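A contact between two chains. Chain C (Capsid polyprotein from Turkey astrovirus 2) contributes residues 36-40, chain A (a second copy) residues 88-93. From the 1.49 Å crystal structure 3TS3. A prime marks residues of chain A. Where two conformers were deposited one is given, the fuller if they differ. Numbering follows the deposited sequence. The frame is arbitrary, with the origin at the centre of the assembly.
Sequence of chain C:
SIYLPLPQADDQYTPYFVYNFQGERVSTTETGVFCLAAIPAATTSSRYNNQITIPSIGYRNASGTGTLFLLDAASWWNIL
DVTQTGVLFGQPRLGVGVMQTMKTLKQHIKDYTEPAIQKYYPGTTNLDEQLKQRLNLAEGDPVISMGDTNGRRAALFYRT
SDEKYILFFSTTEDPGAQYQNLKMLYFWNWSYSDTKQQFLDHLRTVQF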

# COMPACT_ATOMS: atom_id res chain seq x y z
N LEU C 36 0.76 -3.92 6.26
CA LEU C 36 0.75 -2.53 6.70
C LEU C 36 0.82 -1.62 5.48
O LEU C 36 1.78 -1.65 4.73
CB LEU C 36 1.94 -2.23 7.61
CG LEU C 36 2.15 -0.75 7.98
CD1 LEU C 36 1.04 -0.25 8.90
CD2 LEU C 36 3.52 -0.55 8.63
N ALA C 37 -0.21 -0.79 5.32
CA ALA C 37 -0.25 0.21 4.26
C ALA C 37 -0.32 1.57 4.94
O ALA C 37 -1.05 1.74 5.90
CB ALA C 37 -1.46 -0.00 3.35
N ALA C 38 0.50 2.51 4.50
CA ALA C 38 0.53 3.81 5.14
C ALA C 38 1.16 4.88 4.25
O ALA C 38 1.91 4.56 3.33
CB ALA C 38 1.26 3.73 6.46
N ILE C 39 0.93 6.13 4.62
CA ILE C 39 1.81 7.23 4.23
C ILE C 39 2.52 7.47 5.58
O ILE C 39 1.93 8.04 6.48
CB ILE C 39 1.08 8.52 3.84
CG1 ILE C 39 0.12 8.28 2.68
CG2 ILE C 39 2.09 9.60 3.52
CD1 ILE C 39 0.72 7.54 1.60
N PRO C 40 3.77 7.06 5.69
CA PRO C 40 4.50 7.29 6.94
C PRO C 40 4.85 8.76 7.09
O PRO C 40 4.89 9.49 6.12
CB PRO C 40 5.78 6.47 6.76
CG PRO C 40 5.52 5.57 5.59
CD PRO C 40 4.59 6.34 4.71
N LEU A 88 -8.12 4.87 -1.55
CA LEU A 88 -7.22 5.93 -1.97
C LEU A 88 -6.69 6.70 -0.77
O LEU A 88 -7.46 7.21 0.02
CB LEU A 88 -7.92 6.93 -2.88
CG LEU A 88 -8.46 6.48 -4.24
CD1 LEU A 88 -8.83 7.69 -5.07
CD2 LEU A 88 -7.44 5.63 -4.96
N PHE A 89 -5.37 6.79 -0.68
CA PHE A 89 -4.70 7.66 0.29
C PHE A 89 -4.48 9.01 -0.37
O PHE A 89 -4.19 9.08 -1.56
CB PHE A 89 -3.32 7.13 0.67
CG PHE A 89 -3.31 6.01 1.66
CD1 PHE A 89 -3.14 6.25 3.01
CD2 PHE A 89 -3.40 4.70 1.24
CE1 PHE A 89 -3.09 5.21 3.92
CE2 PHE A 89 -3.36 3.66 2.13
CZ PHE A 89 -3.20 3.91 3.48
N GLY A 90 -4.60 10.07 0.41
CA GLY A 90 -4.31 11.41 -0.05
C GLY A 90 -2.83 11.76 -0.04
O GLY A 90 -2.06 11.19 0.69
N GLN A 91 -2.49 12.81 -0.77
CA GLN A 91 -1.12 13.27 -0.94
C GLN A 91 -0.48 13.44 0.45
O GLN A 91 -1.10 13.94 1.35
CB GLN A 91 -1.20 14.63 -1.63
CG GLN A 91 0.12 15.25 -2.04
CD GLN A 91 -0.09 16.52 -2.83
OE1 GLN A 91 -0.95 17.32 -2.50
NE2 GLN A 91 0.70 16.70 -3.87
N PRO A 92 0.78 13.06 0.59
CA PRO A 92 1.37 13.00 1.93
C PRO A 92 1.31 14.31 2.70
O PRO A 92 1.05 14.26 3.89
CB PRO A 92 2.83 12.62 1.65
CG PRO A 92 2.75 11.78 0.43
CD PRO A 92 1.63 12.38 -0.40
N ARG A 93 1.48 15.44 2.04
CA ARG A 93 1.49 16.73 2.75
C ARG A 93 0.18 17.00 3.47
O ARG A 93 0.14 17.73 4.45
CB ARG A 93 1.84 17.88 1.80
CG ARG A 93 0.79 18.12 0.73
CD ARG A 93 1.17 19.23 -0.23
NE ARG A 93 0.12 19.43 -1.23
CZ ARG A 93 -0.99 20.13 -1.03
NH1 ARG A 93 -1.19 20.73 0.13
NH2 ARG A 93 -1.89 20.24 -1.99

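Packing alone joins these two stretches: no hydrogen bond crosses between them, and the 247 Å² they bury together comes mostly from Ile39, Phe89′ and Pro92′.

Along chain A, Leu88′ comes first and stays out of reach of the other stretch. Phe89′ reverses this, as the next residue in a strand tends to do. Its CA-to-CB bond points toward chain C, and with chi1 at -79° the ring lies along Ala37, Ala38 and Ile39. Ile39 CG1 sits 3.9 Å from Phe89′ CD1, Ala38 CA is 4.1 Å from Phe89′ CE1, and Ala37 O is 3.9 Å from Phe89′ CZ, all approaching the ring obliquely. A flat, wide side chain suits this place because one ring can touch three consecutive residues. The small residues opposite suit it too: Ala37 turns its methyl toward the ring, CB to Phe89′ CZ 4.3 Å, while Ala38 points its own away and offers its backbone.

Gly90′ adds little area and has no side chain; its carbonyl O lies 4.1 Å from Ile39 CG1, a van der Waals neighbour of an apolar carbon. Gln91′ points away and takes no part, so the polar side chain is kept off the apolar contact. Its OE1 instead accepts a weak hydrogen bond from Arg93′ NE at 2.7 Å.

Pro92′ restores contact where the 3-10 segment starts. Its CB lies 3.6 Å from Ile39 CG2, an apolar ring packed on a methyl. Ile39, with chi1 and chi2 both m, thus uses its beta branch to touch two partners, CG1 at Phe89′ and CG2 at Pro92′. Arg93′ then turns away, exposed. The rule is apolar side chains where the stretches meet, with the polar side chains pointed away.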